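Beta-galactosidase (PDB 3TTY) catalyses the hydrolysis of terminal beta-D-galactosyl residues from beta-galactosides, as a TIM-barrel glycoside hydrolase that assembles as a trimer. Local coordinates at residues H291-G296 and Y403-R408; D442-E447 and S451-V456; T287-N292 and N422-V427. All blocks are in the same frame, centred on the assembly; numbering follows the deposited sequence.

Contact 1: residues H291-G296 and Y403-R408; sequences HNLMRG and YDWENR
The rings of Tyr403 and Trp405 set the shape of this contact, and Leu293 fills the angle between them. Tyr403 turns an edge onto one face of the indole: its CE2 lies 3.2 Å above the Trp405 ring plane, set off from the indole centre, while Trp405 CE2 sits at the tyrosine edge, in the plane of that ring. Leu293 meets both rings obliquely. Its CD2 comes to 3.6 Å from Trp405 CH2 at the benzo end of the indole, and also rests 3.9 Å from Tyr403 CD2. The other branch, CD1, approaches Tyr403 CD2 at 3.8 Å. Leu293 is directed this way because its CG lies anti to the backbone N (chi1 179°), which carries both methyls off the helix toward the rings.

The contact joins the TIM barrel to the trimerisation domain. Helix 284-296 lies between the sixth and seventh barrel strands; the other side comes from the link between strand 399-402 and helix 405-413, which Trp405 opens. Asp404 N-caps that helix, its OD1 accepting from Asn407 N at 2.8 Å through the anti lone pair. Behind the apolar front the polar ends are bonded: Arg408 NH1 donates to Tyr403 OH (3.1 Å, 165°), the oxygen lying in the guanidinium plane, and also to Phe256 O. Trp405 NE1 bonds Tyr257 O. Shortening Tyr403 to an alanine would probably open a gap beside Leu293 CD1, take the ring edge away from one face of Trp405 and cost Arg408 NH1 one of its acceptors.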
loop_
_atom_site.group_PDB
_atom_site.type_symbol
_atom_site.label_atom_id
_atom_site.label_comp_id
_atom_site.label_asym_id
_atom_site.label_seq_id
_atom_site.Cartn_x
_atom_site.Cartn_y
_atom_site.Cartn_z
ATOM N N HIS A 291 -27.791 14.260 1.399
ATOM C CA HIS A 291 -29.184 14.290 1.826
ATOM C C HIS A 291 -30.025 14.560 0.590
ATOM O O HIS A 291 -31.073 13.941 0.374
ATOM C CB HIS A 291 -29.451 15.419 2.829
ATOM C CG HIS A 291 -28.774 15.258 4.158
ATOM N ND1 HIS A 291 -29.024 14.202 5.006
ATOM C CD2 HIS A 291 -27.897 16.062 4.809
ATOM C CE1 HIS A 291 -28.308 14.345 6.108
ATOM N NE2 HIS A 291 -27.618 15.467 6.012
ATOM N N ASN A 292 -29.564 15.525 -0.204
ATOM C CA ASN A 292 -30.247 15.917 -1.428
ATOM C C ASN A 292 -30.481 14.714 -2.334
ATOM O O ASN A 292 -31.599 14.463 -2.773
ATOM C CB ASN A 292 -29.429 16.977 -2.162
ATOM C CG ASN A 292 -30.268 17.818 -3.106
ATOM O OD1 ASN A 292 -31.093 17.298 -3.870
ATOM N ND2 ASN A 292 -30.060 19.127 -3.059
ATOM N N LEU A 293 -29.421 13.955 -2.590
ATOM C CA LEU A 293 -29.527 12.773 -3.429
ATOM C C LEU A 293 -30.537 11.790 -2.856
ATOM O O LEU A 293 -31.219 11.089 -3.594
ATOM C CB LEU A 293 -28.162 12.091 -3.569
ATOM C CG LEU A 293 -28.140 10.820 -4.414
ATOM C CD1 LEU A 293 -28.471 11.147 -5.877
ATOM C CD2 LEU A 293 -26.793 10.146 -4.311
ATOM N N MET A 294 -30.638 11.724 -1.535
ATOM C CA MET A 294 -31.535 10.747 -0.934
ATOM C C MET A 294 -32.980 11.156 -1.180
ATOM O O MET A 294 -33.878 10.315 -1.314
ATOM C CB MET A 294 -31.261 10.589 0.564
ATOM C CG MET A 294 -29.889 10.020 0.919
ATOM S SD MET A 294 -29.583 8.336 0.368
ATOM C CE MET A 294 -28.785 8.635 -1.213
ATOM N N ARG A 295 -33.202 12.460 -1.213
ATOM C CA ARG A 295 -34.504 12.998 -1.557
ATOM C C ARG A 295 -34.813 12.679 -3.019
ATOM O O ARG A 295 -35.949 12.371 -3.378
ATOM C CB ARG A 295 -34.512 14.507 -1.338
ATOM C CG ARG A 295 -35.825 15.166 -1.647
ATOM C CD ARG A 295 -35.782 16.631 -1.257
ATOM N NE ARG A 295 -35.135 17.488 -2.247
ATOM C CZ ARG A 295 -34.050 18.228 -2.024
ATOM N NH1 ARG A 295 -33.441 18.202 -0.841
ATOM N NH2 ARG A 295 -33.573 19.002 -2.994
ATOM N N GLY A 296 -33.788 12.745 -3.859
ATOM C CA GLY A 296 -33.973 12.532 -5.284
ATOM C C GLY A 296 -34.252 11.087 -5.653
ATOM O O GLY A 296 -34.817 10.805 -6.710
ATOM N N TYR A 403 -26.881 12.685 -11.397
ATOM C CA TYR A 403 -25.897 11.754 -10.888
ATOM C C TYR A 403 -26.417 10.373 -11.280
ATOM O O TYR A 403 -27.621 10.130 -11.253
ATOM C CB TYR A 403 -25.782 11.877 -9.352
ATOM C CG TYR A 403 -25.039 10.720 -8.731
ATOM C CD1 TYR A 403 -23.653 10.616 -8.845
ATOM C CD2 TYR A 403 -25.718 9.713 -8.062
ATOM C CE1 TYR A 403 -22.969 9.550 -8.304
ATOM C CE2 TYR A 403 -25.036 8.637 -7.510
ATOM C CZ TYR A 403 -23.662 8.565 -7.639
ATOM O OH TYR A 403 -22.979 7.504 -7.103
ATOM N N ASP A 404 -25.526 9.466 -11.643
ATOM C CA ASP A 404 -25.952 8.134 -12.060
ATOM C C ASP A 404 -24.930 7.093 -11.664
ATOM O O ASP A 404 -23.742 7.275 -11.927
ATOM C CB ASP A 404 -26.141 8.086 -13.578
ATOM C CG ASP A 404 -26.686 6.747 -14.050
ATOM O OD1 ASP A 404 -25.902 5.932 -14.558
ATOM O OD2 ASP A 404 -27.894 6.501 -13.888
ATOM N N TRP A 405 -25.380 5.986 -11.076
ATOM C CA TRP A 405 -24.444 4.965 -10.589
ATOM C C TRP A 405 -23.758 4.180 -11.703
ATOM O O TRP A 405 -22.596 3.766 -11.548
ATOM C CB TRP A 405 -25.112 3.988 -9.597
ATOM C CG TRP A 405 -24.996 4.394 -8.164
ATOM C CD1 TRP A 405 -24.025 4.021 -7.279
ATOM C CD2 TRP A 405 -25.892 5.252 -7.439
ATOM N NE1 TRP A 405 -24.262 4.594 -6.041
ATOM C CE2 TRP A 405 -25.404 5.349 -6.114
ATOM C CE3 TRP A 405 -27.071 5.933 -7.776
ATOM C CZ2 TRP A 405 -26.042 6.113 -5.131
ATOM C CZ3 TRP A 405 -27.707 6.691 -6.793
ATOM C CH2 TRP A 405 -27.190 6.777 -5.490
ATOM N N GLU A 406 -24.465 3.958 -12.812
ATOM C CA GLU A 406 -23.928 3.143 -13.910
ATOM C C GLU A 406 -22.879 3.954 -14.643
ATOM O O GLU A 406 -21.816 3.448 -15.007
ATOM C CB GLU A 406 -25.029 2.672 -14.862
ATOM C CG GLU A 406 -25.988 1.656 -14.231
ATOM C CD GLU A 406 -27.023 1.093 -15.202
ATOM O OE1 GLU A 406 -27.490 1.837 -16.087
ATOM O OE2 GLU A 406 -27.377 -0.104 -15.075
ATOM N N ASN A 407 -23.173 5.230 -14.838
ATOM C CA ASN A 407 -22.171 6.155 -15.346
ATOM C C ASN A 407 -20.929 6.153 -14.444
ATOM O O ASN A 407 -19.796 6.115 -14.928
ATOM C CB ASN A 407 -22.762 7.558 -15.419
ATOM C CG ASN A 407 -21.784 8.576 -15.955
ATOM O OD1 ASN A 407 -21.110 8.332 -16.953
ATOM N ND2 ASN A 407 -21.703 9.739 -15.294
ATOM N N ARG A 408 -21.152 6.191 -13.129
ATOM C CA ARG A 408 -20.058 6.156 -12.163
ATOM C C ARG A 408 -19.191 4.901 -12.306
ATOM O O ARG A 408 -17.966 4.990 -12.386
ATOM C CB ARG A 408 -20.600 6.250 -10.735
ATOM C CG ARG A 408 -19.515 6.147 -9.673
ATOM C CD ARG A 408 -20.018 6.554 -8.287
ATOM N NE ARG A 408 -18.952 6.556 -7.284
ATOM C CZ ARG A 408 -19.134 6.865 -5.999
ATOM N NH1 ARG A 408 -20.341 7.200 -5.561
ATOM N NH2 ARG A 408 -18.116 6.829 -5.150
#

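Contact 2: residues D442-E447 and S451-V456; sequences DMISVE and SKYKVV
Tyr453 reaches across to Asp442 and Ile444, and the close packing of the contact gathers around its hydroxyl. OH donates to Asp442 OD2 at 2.9 Å, using the anti lone pair of that oxygen, which lies at the ring edge near the ring plane. Carboxylate and ring planes stand 84° apart. The same hydroxyl is touched by Ile444 CG2 at 3.4 Å, and this methyl also lies 4.0 Å from Tyr453 CZ; with CG1 of Ile444 placed between the backbone N and the carbonyl carbon (chi1 63°), CG2 is the branch that meets the phenol.

The two strands are not neighbours: in the parallel part of the trimerisation-domain sheet, strand 399-402 runs between 441-444 and 455-458, an order consistent with a Rossmann-like alpha/beta domain of the glutamine-amidotransferase-like clan. Tyr453, just ahead of strand 455-458, meets Ile444 over Ala400 of the middle strand, and Asp442 CA and Tyr453 CA remain 9.4 Å apart. OD1 of Asp442 faces the barrel side, with a salt bridge to Arg295 and a hydrogen bond from Ser395 OG; this positive neighbour would probably favour the ionised acid.

Toward solvent the fit slackens. Exposed Lys452 lays its CG 3.6 Å above one face of the Tyr453 ring, off the ring centre, yet its NZ stops 4.8 Å from Asp442 OD2, short of a salt bridge. Beyond Ile444, Ser445 OG accepts from Glu447 N in an ST turn.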
loop_
_atom_site.group_PDB
_atom_site.type_symbol
_atom_site.label_atom_id
_atom_site.label_comp_id
_atom_site.label_asym_id
_atom_site.label_seq_id
_atom_site.Cartn_x
_atom_site.Cartn_y
_atom_site.Cartn_z
ATOM N N ASP A 442 -32.010 20.323 -6.863
ATOM C CA ASP A 442 -32.289 18.905 -6.658
ATOM C C ASP A 442 -31.241 18.059 -7.350
ATOM O O ASP A 442 -30.923 18.296 -8.518
ATOM C CB ASP A 442 -33.624 18.513 -7.285
ATOM C CG ASP A 442 -34.791 19.146 -6.607
ATOM O OD1 ASP A 442 -34.643 19.560 -5.435
ATOM O OD2 ASP A 442 -35.861 19.202 -7.249
ATOM N N MET A 443 -30.736 17.054 -6.638
ATOM C CA MET A 443 -29.977 15.983 -7.264
ATOM C C MET A 443 -30.992 15.043 -7.901
ATOM O O MET A 443 -31.972 14.662 -7.259
ATOM C CB MET A 443 -29.143 15.239 -6.221
ATOM C CG MET A 443 -28.074 16.091 -5.559
ATOM S SD MET A 443 -26.840 16.659 -6.734
ATOM C CE MET A 443 -26.434 15.110 -7.540
ATOM N N ILE A 444 -30.780 14.683 -9.164
ATOM C CA ILE A 444 -31.769 13.871 -9.873
ATOM C C ILE A 444 -31.136 12.743 -10.675
ATOM O O ILE A 444 -29.950 12.784 -10.980
ATOM C CB ILE A 444 -32.625 14.724 -10.838
ATOM C CG1 ILE A 444 -31.749 15.337 -11.941
ATOM C CG2 ILE A 444 -33.391 15.802 -10.073
ATOM C CD1 ILE A 444 -32.546 15.808 -13.157
ATOM N N SER A 445 -31.932 11.726 -11.000
ATOM C CA SER A 445 -31.481 10.676 -11.904
ATOM C C SER A 445 -31.459 11.197 -13.351
ATOM O O SER A 445 -32.071 12.230 -13.675
ATOM C CB SER A 445 -32.383 9.450 -11.805
ATOM O OG SER A 445 -33.492 9.560 -12.687
ATOM N N VAL A 446 -30.742 10.488 -14.214
ATOM C CA VAL A 446 -30.732 10.819 -15.619
ATOM C C VAL A 446 -32.110 10.604 -16.241
ATOM O O VAL A 446 -32.340 11.029 -17.372
ATOM C CB VAL A 446 -29.681 9.992 -16.401
ATOM C CG1 VAL A 446 -28.286 10.363 -15.967
ATOM C CG2 VAL A 446 -29.936 8.487 -16.239
ATOM N N GLU A 447 -33.016 9.953 -15.503
ATOM C CA GLU A 447 -34.354 9.614 -15.996
ATOM C C GLU A 447 -35.468 10.517 -15.482
ATOM O O GLU A 447 -36.625 10.343 -15.855
ATOM C CB GLU A 447 -34.714 8.183 -15.616
ATOM C CG GLU A 447 -33.905 7.149 -16.334
ATOM C CD GLU A 447 -33.881 5.824 -15.608
ATOM O OE1 GLU A 447 -32.797 5.175 -15.601
ATOM O OE2 GLU A 447 -34.941 5.438 -15.050
ATOM N N SER A 451 -39.193 18.485 -16.956
ATOM C CA SER A 451 -40.073 19.614 -17.261
ATOM C C SER A 451 -40.139 20.685 -16.165
ATOM O O SER A 451 -40.306 21.868 -16.455
ATOM C CB SER A 451 -41.484 19.125 -17.603
ATOM O OG SER A 451 -42.128 18.589 -16.457
ATOM N N LYS A 452 -40.018 20.272 -14.909
ATOM C CA LYS A 452 -40.123 21.207 -13.791
ATOM C C LYS A 452 -38.875 22.088 -13.617
ATOM O O LYS A 452 -38.876 23.040 -12.834
ATOM C CB LYS A 452 -40.439 20.453 -12.492
ATOM C CG LYS A 452 -39.461 19.343 -12.154
ATOM C CD LYS A 452 -40.014 18.401 -11.075
ATOM C CE LYS A 452 -40.005 19.037 -9.684
ATOM N NZ LYS A 452 -40.377 18.070 -8.596
ATOM N N TYR A 453 -37.813 21.781 -14.350
ATOM C CA TYR A 453 -36.573 22.521 -14.178
ATOM C C TYR A 453 -36.370 23.599 -15.230
ATOM O O TYR A 453 -36.997 23.588 -16.285
ATOM C CB TYR A 453 -35.375 21.565 -14.102
ATOM C CG TYR A 453 -35.545 20.579 -12.964
ATOM C CD1 TYR A 453 -35.510 21.011 -11.641
ATOM C CD2 TYR A 453 -35.783 19.229 -13.210
ATOM C CE1 TYR A 453 -35.694 20.125 -10.589
ATOM C CE2 TYR A 453 -35.966 18.336 -12.165
ATOM C CZ TYR A 453 -35.920 18.790 -10.857
ATOM O OH TYR A 453 -36.100 17.913 -9.816
ATOM N N LYS A 454 -35.499 24.542 -14.911
ATOM C CA LYS A 454 -35.092 25.566 -15.851
ATOM C C LYS A 454 -33.620 25.404 -16.195
ATOM O O LYS A 454 -33.191 25.765 -17.289
ATOM C CB LYS A 454 -35.397 26.959 -15.291
ATOM C CG LYS A 454 -36.891 27.266 -15.337
ATOM C CD LYS A 454 -37.211 28.633 -14.775
ATOM C CE LYS A 454 -38.301 29.332 -15.597
ATOM N NZ LYS A 454 -37.791 29.856 -16.916
ATOM N N VAL A 455 -32.852 24.823 -15.278
ATOM C CA VAL A 455 -31.437 24.562 -15.540
ATOM C C VAL A 455 -31.076 23.138 -15.137
ATOM O O VAL A 455 -31.272 22.754 -13.985
ATOM C CB VAL A 455 -30.513 25.541 -14.771
ATOM C CG1 VAL A 455 -29.057 25.199 -15.036
ATOM C CG2 VAL A 455 -30.792 26.982 -15.175
ATOM N N VAL A 456 -30.551 22.358 -16.074
ATOM C CA VAL A 456 -30.173 20.970 -15.789
ATOM C C VAL A 456 -28.683 20.782 -16.047
ATOM O O VAL A 456 -28.199 21.018 -17.157
ATOM C CB VAL A 456 -30.998 19.951 -16.630
ATOM C CG1 VAL A 456 -30.448 18.532 -16.462
ATOM C CG2 VAL A 456 -32.462 20.003 -16.244
#

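Contact 3: residues T287-N292 and N422-V427; sequences TAMAHN and NYVNEV
Apolar packing is the whole of the direct contact, and Met289 supplies one side of it. Its SD lies 4.1 Å from Val427 CG1, the two side chains crossing at about a right angle, and its terminal CE comes to 4.5 Å from Val424 CG1, a loose approach. The methionine extends straight from its helix as far as the sulfur (chi2 -178°) and then bends at chi3 (56°), turning the methyl aside toward Val424. The two valines stand three residues apart, and so lie on the same flank of their helix. His428 and Tyr431 of that helix also touch Met289.

No hydrogen bond crosses between 287-292 and 422-427; two that matter lie within 422-427. Asn422 is the N-cap of helix 423-435: its OD1 accepts from Asn425 N at 2.8 Å, the donor tilted 32° out of the carbonyl plane. The main chain continues the turn, Val427 N reaching Tyr423 O at 3.0 Å. A polar tie between the helices lies about one turn on, where Asn292 ND2 donates to Tyr431 OH; the same amide also bonds Thr441 O and Met443 N of strand 441-444.

Helix 284-296 belongs to the outer layer of the TIM barrel and helix 423-435 to the trimerisation domain, and Met289 and Val427 are the closest backbone pair at 9.5 Å between CA atoms. With no bond directing them, the thioether and the valine methyls are held by dispersion and burial, which probably fixes spacing more than orientation; direction is probably left to polar anchors such as Asn292.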
loop_
_atom_site.group_PDB
_atom_site.type_symbol
_atom_site.label_atom_id
_atom_site.label_comp_id
_atom_site.label_asym_id
_atom_site.label_seq_id
_atom_site.Cartn_x
_atom_site.Cartn_y
_atom_site.Cartn_z
ATOM N N THR A 287 -22.178 16.841 2.453
ATOM C CA THR A 287 -23.220 16.107 3.163
ATOM C C THR A 287 -24.611 16.641 2.782
ATOM O O THR A 287 -25.579 15.887 2.734
ATOM C CB THR A 287 -22.970 15.917 4.712
ATOM O OG1 THR A 287 -24.040 16.490 5.484
ATOM C CG2 THR A 287 -21.652 16.474 5.143
ATOM N N ALA A 288 -24.702 17.921 2.440
ATOM C CA ALA A 288 -25.954 18.458 1.904
ATOM C C ALA A 288 -26.310 17.785 0.564
ATOM O O ALA A 288 -27.464 17.413 0.310
ATOM C CB ALA A 288 -25.856 19.977 1.732
ATOM N N MET A 289 -25.310 17.630 -0.297
ATOM C CA MET A 289 -25.512 16.954 -1.573
ATOM C C MET A 289 -25.988 15.506 -1.369
ATOM O O MET A 289 -26.814 15.004 -2.137
ATOM C CB MET A 289 -24.235 17.003 -2.431
ATOM C CG MET A 289 -24.461 16.593 -3.885
ATOM S SD MET A 289 -22.972 16.597 -4.895
ATOM C CE MET A 289 -21.909 15.506 -3.948
ATOM N N ALA A 290 -25.486 14.846 -0.327
ATOM C CA ALA A 290 -25.928 13.480 -0.014
ATOM C C ALA A 290 -27.390 13.384 0.478
ATOM O O ALA A 290 -28.145 12.518 0.025
ATOM C CB ALA A 290 -24.961 12.798 0.974
ATOM N N HIS A 291 -27.791 14.260 1.399
ATOM C CA HIS A 291 -29.184 14.290 1.826
ATOM C C HIS A 291 -30.025 14.560 0.590
ATOM O O HIS A 291 -31.073 13.941 0.374
ATOM C CB HIS A 291 -29.451 15.419 2.829
ATOM C CG HIS A 291 -28.774 15.258 4.158
ATOM N ND1 HIS A 291 -29.024 14.202 5.006
ATOM C CD2 HIS A 291 -27.897 16.062 4.809
ATOM C CE1 HIS A 291 -28.308 14.345 6.108
ATOM N NE2 HIS A 291 -27.618 15.467 6.012
ATOM N N ASN A 292 -29.564 15.525 -0.204
ATOM C CA ASN A 292 -30.247 15.917 -1.428
ATOM C C ASN A 292 -30.481 14.714 -2.334
ATOM O O ASN A 292 -31.599 14.463 -2.773
ATOM C CB ASN A 292 -29.429 16.977 -2.162
ATOM C CG ASN A 292 -30.268 17.818 -3.106
ATOM O OD1 ASN A 292 -31.093 17.298 -3.870
ATOM N ND2 ASN A 292 -30.060 19.127 -3.059
ATOM N N ASN A 422 -12.203 12.244 -10.898
ATOM C CA ASN A 422 -13.062 11.672 -9.878
ATOM C C ASN A 422 -14.479 12.161 -10.123
ATOM O O ASN A 422 -14.765 13.359 -9.995
ATOM C CB ASN A 422 -12.557 12.083 -8.491
ATOM C CG ASN A 422 -13.416 11.545 -7.366
ATOM O OD1 ASN A 422 -14.622 11.795 -7.311
ATOM N ND2 ASN A 422 -12.795 10.805 -6.453
ATOM N N TYR A 423 -15.356 11.238 -10.511
ATOM C CA TYR A 423 -16.724 11.582 -10.918
ATOM C C TYR A 423 -17.462 12.385 -9.863
ATOM O O TYR A 423 -17.965 13.482 -10.140
ATOM C CB TYR A 423 -17.514 10.321 -11.260
ATOM C CG TYR A 423 -18.968 10.533 -11.649
ATOM C CD1 TYR A 423 -19.332 11.491 -12.583
ATOM C CD2 TYR A 423 -19.969 9.727 -11.116
ATOM C CE1 TYR A 423 -20.663 11.661 -12.961
ATOM C CE2 TYR A 423 -21.290 9.877 -11.485
ATOM C CZ TYR A 423 -21.632 10.847 -12.408
ATOM O OH TYR A 423 -22.951 11.010 -12.753
ATOM N N VAL A 424 -17.532 11.837 -8.656
ATOM C CA VAL A 424 -18.258 12.498 -7.582
ATOM C C VAL A 424 -17.679 13.882 -7.277
ATOM O O VAL A 424 -18.437 14.840 -7.059
ATOM C CB VAL A 424 -18.351 11.620 -6.302
ATOM C CG1 VAL A 424 -18.934 12.406 -5.159
ATOM C CG2 VAL A 424 -19.190 10.369 -6.576
ATOM N N ASN A 425 -16.352 14.003 -7.286
ATOM C CA ASN A 425 -15.727 15.309 -7.050
ATOM C C ASN A 425 -16.226 16.356 -8.056
ATOM O O ASN A 425 -16.561 17.483 -7.680
ATOM C CB ASN A 425 -14.191 15.232 -7.088
ATOM C CG ASN A 425 -13.589 14.688 -5.788
ATOM O OD1 ASN A 425 -12.386 14.416 -5.715
ATOM N ND2 ASN A 425 -14.422 14.519 -4.763
ATOM N N GLU A 426 -16.263 15.980 -9.334
ATOM C CA GLU A 426 -16.761 16.872 -10.380
ATOM C C GLU A 426 -18.225 17.215 -10.166
ATOM O O GLU A 426 -18.599 18.376 -10.257
ATOM C CB GLU A 426 -16.548 16.277 -11.773
ATOM C CG GLU A 426 -15.100 15.996 -12.091
ATOM C CD GLU A 426 -14.235 17.252 -12.056
ATOM O OE1 GLU A 426 -14.546 18.236 -12.771
ATOM O OE2 GLU A 426 -13.239 17.255 -11.303
ATOM N N VAL A 427 -19.056 16.219 -9.870
ATOM C CA VAL A 427 -20.467 16.507 -9.631
ATOM C C VAL A 427 -20.595 17.513 -8.480
ATOM O O VAL A 427 -21.368 18.468 -8.560
ATOM C CB VAL A 427 -21.305 15.230 -9.340
ATOM C CG1 VAL A 427 -22.703 15.608 -8.862
ATOM C CG2 VAL A 427 -21.416 14.349 -10.583
#

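From the N terminus, contact 3 opens first, at 287-292, and contact 1 follows from the same helix, sharing His291 and Asn292. The chain then completes the TIM barrel and enters the trimerisation domain, where contact 1 closes at 403-408, at the start of the helix that follows the first strand, and contact 3 at 422-427, on the next helix, so the loop of contact 1 lies within that of contact 3. Contact 2 comes later, in series, closing a short loop between strands 441-444 and 455-458. Met443, packing on Met289 and Val427, joins it to contact 3, while Tyr423 OH bonded to Asp404 N links the two longer closures.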